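Local coordinates for protein putative methyltransferase (Porphyromonas gingivalis, PDB 3LL7) that probably acts as a methyltransferase, an activity inferred rather than demonstrated, at residues Thr339-Phe348 / Lys401-Ala409; Val360-Phe370 / Met383-Thr394. All blocks are in the same frame, centred on the assembly; numbering follows the deposited sequence.

Overall arrangement
Interactions 1 and 2 are two pairings in the THUMP-like part of one seven-stranded mixed sheet, with centres about 9 Å apart. Strand 401-408 pairs antiparallel with 337-347 in interaction 1 and, on its other flank, with 389-395, which in turn runs parallel to the outermost strand 364-368 in interaction 2. Two salt bridges tie the contacts together: K408 NZ lies 2.6 Å from E388 OE1, and K389 NZ lies 2.7 Å from E343 OE1. At the far end the rings of F348 and F370 meet edge-to-face. N369, and more weakly K401, bind one formate there, probably from the crystallisation liquor. The centres of interactions 1 and 2 lie about 30 and 27 Å from that of the chain.

Interaction 1 (Thr339-Phe348 / Lys401-Ala409); sequences TFVLEEIIPF and KVLLLLRKA. With FMT (formic acid), chain J.
K401 O receives the amide of F348 and so closes one end of an antiparallel strand pair with a classic beta bulge, a central pairing of the seven-stranded sheet, within its THUMP-like part. The lysine chain runs on away from the pair, where NZ has T395 as its main partner and makes a weak bond to formate O1. V402 turns CG1 to CD1 of I345, on the face of the sheet that also carries L404. L403 exchanges two backbone bonds with I346, and its CD1 lies 3.8 Å from CD1 of the F348 ring. CD2 of L404 touches two residues of the partner strand, 3.6 Å from CD1 of I345 and 3.9 Å from CD1 of L342.

The bulge falls at L405. Its carbonyl O accepts both E343 N at 2.8 Å and the longer E344 N at 3.3 Å, so two residues face one and the register slips by one. Beyond it, L406 divides its branches: CD2 reaches L342, while CD1 stands over one face of the F340 ring in a CH-pi contact, 3.9 Å from the centroid and 18° off the normal.

R407 pairs with V341 through two backbone bonds, and CG1 of that valine lies against one face of the guanidinium. With CG between backbone N and carbonyl carbon (chi1 71°) and the chain then extended to NE, the arginine crosses E343 at about a right angle. In the resulting salt bridge R407 NH2 meets E343 OE2 at 2.9 Å, on the anti side of that oxygen, the two group planes 54° apart; OE1 is salt-bridged to K389. A409 ends the ladder, giving its N-H to T339 O and setting CB 3.6 Å from T339 CG2.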
loop_
_atom_site.group_PDB
_atom_site.type_symbol
_atom_site.label_atom_id
_atom_site.label_comp_id
_atom_site.label_asym_id
_atom_site.label_seq_id
_atom_site.Cartn_x
_atom_site.Cartn_y
_atom_site.Cartn_z
ATOM N N THR A 339 -9.211 -9.395 17.115
ATOM C CA THR A 339 -10.068 -10.328 17.838
ATOM C C THR A 339 -10.464 -9.739 19.197
ATOM O O THR A 339 -9.633 -9.192 19.924
ATOM C CB THR A 339 -9.357 -11.686 18.086
ATOM O OG1 THR A 339 -8.870 -12.185 16.836
ATOM C CG2 THR A 339 -10.346 -12.691 18.697
ATOM N N PHE A 340 -11.740 -9.895 19.524
ATOM C CA PHE A 340 -12.329 -9.317 20.728
ATOM C C PHE A 340 -13.078 -10.386 21.512
ATOM O O PHE A 340 -13.555 -11.378 20.952
ATOM C CB PHE A 340 -13.356 -8.232 20.393
ATOM C CG PHE A 340 -12.827 -7.083 19.557
ATOM C CD1 PHE A 340 -12.318 -5.936 20.168
ATOM C CD2 PHE A 340 -12.911 -7.125 18.158
ATOM C CE1 PHE A 340 -11.869 -4.834 19.401
ATOM C CE2 PHE A 340 -12.487 -6.032 17.370
ATOM C CZ PHE A 340 -11.951 -4.888 17.979
ATOM N N VAL A 341 -13.221 -10.129 22.804
ATOM C CA VAL A 341 -14.154 -10.866 23.637
ATOM C C VAL A 341 -15.378 -10.028 23.820
ATOM O O VAL A 341 -15.301 -8.838 24.161
ATOM C CB VAL A 341 -13.594 -11.152 25.015
ATOM C CG1 VAL A 341 -14.643 -11.948 25.833
ATOM C CG2 VAL A 341 -12.275 -11.929 24.886
ATOM N N LEU A 342 -16.521 -10.648 23.587
ATOM C CA LEU A 342 -17.819 -9.960 23.737
ATOM C C LEU A 342 -18.124 -9.749 25.236
ATOM O O LEU A 342 -18.112 -10.711 26.004
ATOM C CB LEU A 342 -18.939 -10.800 23.127
ATOM C CG LEU A 342 -20.210 -9.943 23.298
ATOM C CD1 LEU A 342 -20.552 -8.961 22.143
ATOM C CD2 LEU A 342 -21.400 -10.658 23.864
ATOM N N GLU A 343 -18.398 -8.510 25.634
ATOM C CA GLU A 343 -18.789 -8.219 27.056
ATOM C C GLU A 343 -20.283 -7.967 27.201
ATOM O O GLU A 343 -20.908 -8.494 28.129
ATOM C CB GLU A 343 -18.010 -7.029 27.625
ATOM C CG GLU A 343 -16.515 -7.271 27.636
ATOM C CD GLU A 343 -15.726 -6.308 28.509
ATOM O OE1 GLU A 343 -16.177 -5.158 28.769
ATOM O OE2 GLU A 343 -14.617 -6.718 28.924
ATOM N N GLU A 344 -20.830 -7.137 26.319
ATOM C CA GLU A 344 -22.285 -6.850 26.278
ATOM C C GLU A 344 -22.781 -6.707 24.848
ATOM O O GLU A 344 -22.051 -6.231 23.954
ATOM C CB GLU A 344 -22.650 -5.553 27.025
ATOM C CG GLU A 344 -22.206 -5.450 28.492
ATOM C CD GLU A 344 -22.905 -6.450 29.429
ATOM O OE1 GLU A 344 -24.047 -6.902 29.149
ATOM O OE2 GLU A 344 -22.296 -6.794 30.462
ATOM N N ILE A 345 -24.051 -7.058 24.646
ATOM C CA ILE A 345 -24.742 -6.775 23.390
ATOM C C ILE A 345 -26.015 -6.005 23.725
ATOM O O ILE A 345 -26.825 -6.421 24.594
ATOM C CB ILE A 345 -25.010 -8.042 22.502
ATOM C CG1 ILE A 345 -25.847 -7.672 21.258
ATOM C CG2 ILE A 345 -25.674 -9.155 23.324
ATOM C CD1 ILE A 345 -25.796 -8.738 20.090
ATOM N N ILE A 346 -26.153 -4.856 23.077
ATOM C CA ILE A 346 -27.230 -3.898 23.365
ATOM C C ILE A 346 -28.089 -3.650 22.119
ATOM O O ILE A 346 -27.568 -3.176 21.113
ATOM C CB ILE A 346 -26.616 -2.568 23.842
ATOM C CG1 ILE A 346 -25.713 -2.824 25.066
ATOM C CG2 ILE A 346 -27.725 -1.521 24.170
ATOM C CD1 ILE A 346 -24.848 -1.606 25.409
ATOM N N PRO A 347 -29.404 -3.961 22.181
ATOM C CA PRO A 347 -30.281 -3.683 21.033
ATOM C C PRO A 347 -30.240 -2.199 20.798
ATOM O O PRO A 347 -30.348 -1.436 21.761
ATOM C CB PRO A 347 -31.669 -4.084 21.540
ATOM C CG PRO A 347 -31.362 -5.191 22.578
ATOM C CD PRO A 347 -30.149 -4.603 23.288
ATOM N N PHE A 348 -30.034 -1.781 19.552
ATOM C CA PHE A 348 -29.874 -0.361 19.310
ATOM C C PHE A 348 -31.187 0.357 19.080
ATOM O O PHE A 348 -32.028 -0.112 18.304
ATOM C CB PHE A 348 -28.972 -0.098 18.093
ATOM C CG PHE A 348 -28.816 1.369 17.800
ATOM C CD1 PHE A 348 -28.114 2.191 18.690
ATOM C CD2 PHE A 348 -29.405 1.935 16.686
ATOM C CE1 PHE A 348 -27.985 3.544 18.460
ATOM C CE2 PHE A 348 -29.271 3.310 16.429
ATOM C CZ PHE A 348 -28.571 4.116 17.315
ATOM N N LYS A 401 -30.282 -3.959 14.550
ATOM C CA LYS A 401 -29.110 -3.172 14.809
ATOM C C LYS A 401 -28.770 -3.319 16.268
ATOM O O LYS A 401 -29.675 -3.249 17.147
ATOM C CB LYS A 401 -29.403 -1.677 14.496
ATOM C CG LYS A 401 -29.947 -1.376 13.060
ATOM C CD LYS A 401 -28.915 -1.673 11.945
ATOM C CE LYS A 401 -29.538 -1.751 10.501
ATOM N NZ LYS A 401 -28.503 -1.981 9.379
ATOM N N VAL A 402 -27.472 -3.440 16.541
ATOM C CA VAL A 402 -26.988 -3.667 17.906
ATOM C C VAL A 402 -25.727 -2.874 18.133
ATOM O O VAL A 402 -25.025 -2.512 17.177
ATOM C CB VAL A 402 -26.675 -5.188 18.160
ATOM C CG1 VAL A 402 -27.960 -6.022 18.054
ATOM C CG2 VAL A 402 -25.585 -5.737 17.180
ATOM N N LEU A 403 -25.420 -2.651 19.410
ATOM C CA LEU A 403 -24.098 -2.182 19.833
ATOM C C LEU A 403 -23.440 -3.294 20.615
ATOM O O LEU A 403 -24.072 -3.930 21.499
ATOM C CB LEU A 403 -24.217 -0.918 20.744
ATOM C CG LEU A 403 -24.655 0.336 19.946
ATOM C CD1 LEU A 403 -25.112 1.458 20.887
ATOM C CD2 LEU A 403 -23.484 0.832 19.144
ATOM N N LEU A 404 -22.181 -3.559 20.277
ATOM C CA LEU A 404 -21.392 -4.539 21.050
ATOM C C LEU A 404 -20.353 -3.811 21.863
ATOM O O LEU A 404 -19.630 -2.949 21.341
ATOM C CB LEU A 404 -20.681 -5.535 20.113
ATOM C CG LEU A 404 -21.489 -6.151 18.947
ATOM C CD1 LEU A 404 -20.549 -7.083 18.128
ATOM C CD2 LEU A 404 -22.686 -6.944 19.526
ATOM N N LEU A 405 -20.272 -4.185 23.138
ATOM C CA LEU A 405 -19.168 -3.763 24.014
ATOM C C LEU A 405 -18.137 -4.880 24.013
ATOM O O LEU A 405 -18.453 -6.014 24.358
ATOM C CB LEU A 405 -19.667 -3.478 25.447
ATOM C CG LEU A 405 -18.524 -2.971 26.357
ATOM C CD1 LEU A 405 -18.064 -1.585 25.821
ATOM C CD2 LEU A 405 -19.016 -2.847 27.806
ATOM N N LEU A 406 -16.924 -4.539 23.557
ATOM C CA LEU A 406 -15.857 -5.513 23.266
ATOM C C LEU A 406 -14.598 -5.149 24.034
ATOM O O LEU A 406 -14.323 -3.973 24.224
ATOM C CB LEU A 406 -15.526 -5.468 21.750
ATOM C CG LEU A 406 -16.718 -5.699 20.799
ATOM C CD1 LEU A 406 -16.264 -5.524 19.357
ATOM C CD2 LEU A 406 -17.298 -7.092 21.046
ATOM N N ARG A 407 -13.826 -6.143 24.465
ATOM C CA ARG A 407 -12.440 -5.917 24.875
ATOM C C ARG A 407 -11.509 -6.732 23.967
ATOM O O ARG A 407 -11.932 -7.714 23.402
ATOM C CB ARG A 407 -12.221 -6.262 26.357
ATOM C CG ARG A 407 -12.263 -7.715 26.698
ATOM C CD ARG A 407 -11.728 -7.943 28.131
ATOM N NE ARG A 407 -11.659 -9.372 28.387
ATOM C CZ ARG A 407 -12.684 -10.112 28.804
ATOM N NH1 ARG A 407 -12.527 -11.426 28.999
ATOM N NH2 ARG A 407 -13.870 -9.544 29.028
ATOM N N LYS A 408 -10.249 -6.325 23.823
ATOM C CA LYS A 408 -9.270 -7.113 23.048
ATOM C C LYS A 408 -9.112 -8.534 23.577
ATOM O O LYS A 408 -9.141 -8.755 24.778
ATOM C CB LYS A 408 -7.893 -6.462 23.066
ATOM C CG LYS A 408 -7.892 -5.045 22.539
ATOM C CD LYS A 408 -6.629 -4.362 23.068
ATOM C CE LYS A 408 -6.545 -2.918 22.592
ATOM N NZ LYS A 408 -5.379 -2.300 23.278
ATOM N N ALA A 409 -8.932 -9.485 22.678
ATOM C CA ALA A 409 -8.766 -10.869 23.070
ATOM C C ALA A 409 -7.376 -11.162 23.676
ATOM O O ALA A 409 -7.245 -12.092 24.481
ATOM C CB ALA A 409 -9.064 -11.787 21.895
HETATM C C FMT J . -28.461 -4.130 5.674
HETATM O O1 FMT J . -28.413 -4.107 6.906
HETATM O O2 FMT J . -27.490 -3.945 4.935
#

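Interaction 2 (Val360-Phe370 / Met383-Thr394); sequences VPQASISCRNF and MADGGEKTLMGT. With EDO (1,2-ethanediol), chain B; FMT (formic acid), chain J.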
loop_
_atom_site.group_PDB
_atom_site.type_symbol
_atom_site.label_atom_id
_atom_site.label_comp_id
_atom_site.label_asym_id
_atom_site.label_seq_id
_atom_site.Cartn_x
_atom_site.Cartn_y
_atom_site.Cartn_z
ATOM N N VAL A 360 -19.848 1.937 30.018
ATOM C CA VAL A 360 -18.392 1.967 29.974
ATOM C C VAL A 360 -17.885 3.403 30.170
ATOM O O VAL A 360 -18.526 4.332 29.699
ATOM C CB VAL A 360 -17.903 1.316 28.650
ATOM C CG1 VAL A 360 -18.283 2.142 27.439
ATOM C CG2 VAL A 360 -16.416 0.941 28.730
ATOM N N PRO A 361 -16.752 3.585 30.877
ATOM C CA PRO A 361 -16.340 4.976 31.132
ATOM C C PRO A 361 -15.796 5.711 29.902
ATOM O O PRO A 361 -15.881 6.940 29.827
ATOM C CB PRO A 361 -15.269 4.852 32.220
ATOM C CG PRO A 361 -14.852 3.463 32.234
ATOM C CD PRO A 361 -15.915 2.605 31.597
ATOM N N GLN A 362 -15.258 4.956 28.934
ATOM C CA GLN A 362 -14.654 5.517 27.724
ATOM C C GLN A 362 -14.441 4.344 26.756
ATOM O O GLN A 362 -14.385 3.190 27.203
ATOM C CB GLN A 362 -13.297 6.183 28.048
ATOM C CG GLN A 362 -12.309 5.200 28.708
ATOM C CD GLN A 362 -10.966 5.804 29.101
ATOM O OE1 GLN A 362 -10.505 6.816 28.551
ATOM N NE2 GLN A 362 -10.344 5.191 30.078
ATOM N N ALA A 363 -14.331 4.625 25.463
ATOM C CA ALA A 363 -14.154 3.559 24.467
ATOM C C ALA A 363 -13.729 4.064 23.106
ATOM O O ALA A 363 -14.017 5.181 22.744
ATOM C CB ALA A 363 -15.454 2.744 24.304
ATOM N N SER A 364 -13.062 3.198 22.346
ATOM C CA SER A 364 -12.924 3.371 20.909
ATOM C C SER A 364 -14.273 2.999 20.314
ATOM O O SER A 364 -15.005 2.223 20.907
ATOM C CB SER A 364 -11.856 2.405 20.363
ATOM O OG SER A 364 -10.595 2.743 20.948
ATOM N N ILE A 365 -14.615 3.593 19.174
ATOM C CA ILE A 365 -15.901 3.275 18.507
ATOM C C ILE A 365 -15.650 2.867 17.066
ATOM O O ILE A 365 -14.904 3.562 16.332
ATOM C CB ILE A 365 -16.868 4.456 18.564
ATOM C CG1 ILE A 365 -17.243 4.695 20.046
ATOM C CG2 ILE A 365 -18.157 4.190 17.672
ATOM C CD1 ILE A 365 -17.965 6.048 20.309
ATOM N N SER A 366 -16.281 1.757 16.673
ATOM C CA SER A 366 -16.222 1.282 15.292
ATOM C C SER A 366 -17.638 0.973 14.820
ATOM O O SER A 366 -18.561 0.801 15.640
ATOM C CB SER A 366 -15.316 0.029 15.189
ATOM O OG SER A 366 -13.941 0.390 15.362
ATOM N N CYS A 367 -17.819 0.953 13.503
ATOM C CA CYS A 367 -19.098 0.574 12.903
ATOM C C CYS A 367 -18.876 -0.348 11.715
ATOM O O CYS A 367 -17.913 -0.140 10.931
ATOM C CB CYS A 367 -19.847 1.827 12.449
ATOM S SG CYS A 367 -20.442 2.782 13.835
ATOM N N ARG A 368 -19.704 -1.382 11.622
ATOM C CA ARG A 368 -19.719 -2.304 10.475
ATOM C C ARG A 368 -21.157 -2.609 10.160
ATOM O O ARG A 368 -21.720 -3.568 10.724
ATOM C CB ARG A 368 -18.978 -3.631 10.749
ATOM C CG ARG A 368 -17.471 -3.498 11.016
ATOM C CD ARG A 368 -16.726 -3.206 9.724
ATOM N NE ARG A 368 -15.319 -2.941 9.989
ATOM C CZ ARG A 368 -14.498 -2.370 9.127
ATOM N NH1 ARG A 368 -14.947 -2.017 7.912
ATOM N NH2 ARG A 368 -13.224 -2.160 9.475
ATOM N N ASN A 369 -21.712 -1.826 9.234
ATOM C CA ASN A 369 -23.122 -1.882 8.820
ATOM C C ASN A 369 -24.038 -1.347 9.931
ATOM O O ASN A 369 -24.569 -2.102 10.767
ATOM C CB ASN A 369 -23.502 -3.296 8.354
ATOM C CG ASN A 369 -24.866 -3.358 7.714
ATOM O OD1 ASN A 369 -25.435 -2.322 7.337
ATOM N ND2 ASN A 369 -25.415 -4.567 7.586
ATOM N N PHE A 370 -24.171 -0.019 9.957
ATOM C CA PHE A 370 -24.817 0.662 11.071
ATOM C C PHE A 370 -25.275 2.039 10.556
ATOM O O PHE A 370 -24.575 2.634 9.719
ATOM C CB PHE A 370 -23.824 0.815 12.239
ATOM C CG PHE A 370 -24.476 1.099 13.550
ATOM C CD1 PHE A 370 -25.229 0.131 14.192
ATOM C CD2 PHE A 370 -24.360 2.380 14.128
ATOM C CE1 PHE A 370 -25.870 0.433 15.425
ATOM C CE2 PHE A 370 -24.972 2.684 15.348
ATOM C CZ PHE A 370 -25.734 1.711 15.981
HETATM N N MSE A 383 -19.519 9.881 24.478
HETATM C CA MSE A 383 -18.600 8.871 24.985
HETATM C C MSE A 383 -17.169 9.384 24.910
HETATM O O MSE A 383 -16.696 9.793 23.863
HETATM C CB MSE A 383 -18.759 7.588 24.156
HETATM C CG MSE A 383 -17.790 6.507 24.509
HETATM SE SE MSE A 383 -18.062 5.894 26.321
HETATM C CE MSE A 383 -19.952 5.481 26.242
ATOM N N ALA A 384 -16.466 9.365 26.026
ATOM C CA ALA A 384 -15.049 9.739 26.012
ATOM C C ALA A 384 -14.259 8.716 25.198
ATOM O O ALA A 384 -14.610 7.531 25.203
ATOM C CB ALA A 384 -14.533 9.780 27.433
ATOM N N ASP A 385 -13.214 9.167 24.510
ATOM C CA ASP A 385 -12.336 8.249 23.810
ATOM C C ASP A 385 -11.287 7.718 24.771
ATOM O O ASP A 385 -11.199 8.170 25.922
ATOM C CB ASP A 385 -11.691 8.907 22.591
ATOM C CG ASP A 385 -10.831 10.080 22.958
ATOM O OD1 ASP A 385 -10.689 10.346 24.173
ATOM O OD2 ASP A 385 -10.304 10.737 22.034
ATOM N N GLY A 386 -10.509 6.752 24.298
ATOM C CA GLY A 386 -9.473 6.144 25.101
ATOM C C GLY A 386 -9.953 4.869 25.757
ATOM O O GLY A 386 -11.098 4.412 25.549
ATOM N N GLY A 387 -9.045 4.291 26.526
ATOM C CA GLY A 387 -9.292 3.042 27.219
ATOM C C GLY A 387 -9.051 1.847 26.321
ATOM O O GLY A 387 -8.597 1.975 25.200
ATOM N N GLU A 388 -9.389 0.675 26.832
ATOM C CA GLU A 388 -9.075 -0.570 26.161
ATOM C C GLU A 388 -10.291 -1.223 25.508
ATOM O O GLU A 388 -10.146 -2.215 24.818
ATOM C CB GLU A 388 -8.460 -1.549 27.171
ATOM C CG GLU A 388 -7.115 -1.091 27.737
ATOM C CD GLU A 388 -6.071 -0.887 26.655
ATOM O OE1 GLU A 388 -5.958 -1.751 25.754
ATOM O OE2 GLU A 388 -5.353 0.138 26.719
ATOM N N LYS A 389 -11.477 -0.669 25.730
ATOM C CA LYS A 389 -12.713 -1.263 25.223
ATOM C C LYS A 389 -13.117 -0.634 23.896
ATOM O O LYS A 389 -12.723 0.494 23.582
ATOM C CB LYS A 389 -13.863 -1.052 26.223
ATOM C CG LYS A 389 -13.602 -1.498 27.674
ATOM C CD LYS A 389 -13.362 -2.979 27.801
ATOM C CE LYS A 389 -13.187 -3.418 29.279
ATOM N NZ LYS A 389 -14.468 -3.463 30.042
ATOM N N THR A 390 -13.953 -1.339 23.147
ATOM C CA THR A 390 -14.504 -0.843 21.891
ATOM C C THR A 390 -16.017 -1.005 21.901
ATOM O O THR A 390 -16.524 -2.061 22.291
ATOM C CB THR A 390 -13.927 -1.622 20.709
ATOM O OG1 THR A 390 -12.521 -1.376 20.644
ATOM C CG2 THR A 390 -14.570 -1.208 19.360
ATOM N N LEU A 391 -16.730 0.046 21.459
ATOM C CA LEU A 391 -18.166 -0.065 21.182
ATOM C C LEU A 391 -18.296 -0.219 19.679
ATOM O O LEU A 391 -17.736 0.589 18.930
ATOM C CB LEU A 391 -18.912 1.170 21.677
ATOM C CG LEU A 391 -19.315 1.209 23.149
ATOM C CD1 LEU A 391 -19.720 2.664 23.556
ATOM C CD2 LEU A 391 -20.477 0.189 23.346
HETATM N N MSE A 392 -18.994 -1.267 19.246
HETATM C CA MSE A 392 -19.097 -1.617 17.825
HETATM C C MSE A 392 -20.558 -1.566 17.384
HETATM O O MSE A 392 -21.413 -2.309 17.892
HETATM C CB MSE A 392 -18.518 -3.039 17.571
HETATM C CG MSE A 392 -18.831 -3.596 16.158
HETATM SE SE MSE A 392 -17.710 -2.797 14.808
HETATM C CE MSE A 392 -16.015 -3.538 15.318
ATOM N N GLY A 393 -20.874 -0.717 16.426
ATOM C CA GLY A 393 -22.260 -0.707 15.905
ATOM C C GLY A 393 -22.315 -1.641 14.706
ATOM O O GLY A 393 -21.482 -1.543 13.827
ATOM N N THR A 394 -23.307 -2.521 14.665
ATOM C CA THR A 394 -23.409 -3.493 13.583
ATOM C C THR A 394 -24.842 -3.995 13.475
ATOM O O THR A 394 -25.719 -3.513 14.214
ATOM C CB THR A 394 -22.360 -4.634 13.765
ATOM O OG1 THR A 394 -22.263 -5.431 12.560
ATOM C CG2 THR A 394 -22.689 -5.512 14.959
HETATM C C1 EDO B . -20.360 1.065 7.392
HETATM O O1 EDO B . -19.852 -0.248 7.587
HETATM C C2 EDO B . -21.525 1.299 8.341
HETATM O O2 EDO B . -22.738 1.365 7.606
HETATM C C FMT J . -28.461 -4.130 5.674
HETATM O O1 FMT J . -28.413 -4.107 6.906
HETATM O O2 FMT J . -27.490 -3.945 4.935
HETATM O O HOH W 1 -17.818 8.896 28.554
HETATM O O HOH W 2 -12.316 1.563 27.317
HETATM O O HOH W 3 -10.254 1.096 22.968
#
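The F370 ring lies over G393, whose CA stands 3.7 Å from the ring centroid, 19° off its normal, in a CH-pi contact. F370 CG points anti to the backbone N (chi1 -162°), which carries the ring across this glycine to pack directly on its backbone. On the face of the sheet carrying S366 and R368, M392 bends at chi2 and chi3 to bring CE 3.6 Å from S366 CB, while its selenium touches CG of R368, an arginine salt-bridged farther on to E296.

At the other end V360 and M383 cross at about a right angle, CG1 against CE at 3.9 Å, and CG1 of V360 also approaches L391 CD1. The second valine branch, CG2, lies against CG of K389. I365 adds CD1 to M383 CB and CG1 to L391 CB on the face toward helix 374-381.

Backbone bonds zigzag between S364, S366 and R368 and the partner residues K389, L391 and G393. T394 OG1 then donates to R368 O at 2.7 Å, in the carbonyl plane. At the start of the strand pair, one water accepts from S364 OG and donates to the carbonyls of G387 and K389. Parallel strands 364-368 and 389-395, joined through helix 374-381, form a beta-alpha-beta unit at the edge of the mixed sheet, in its THUMP-like part.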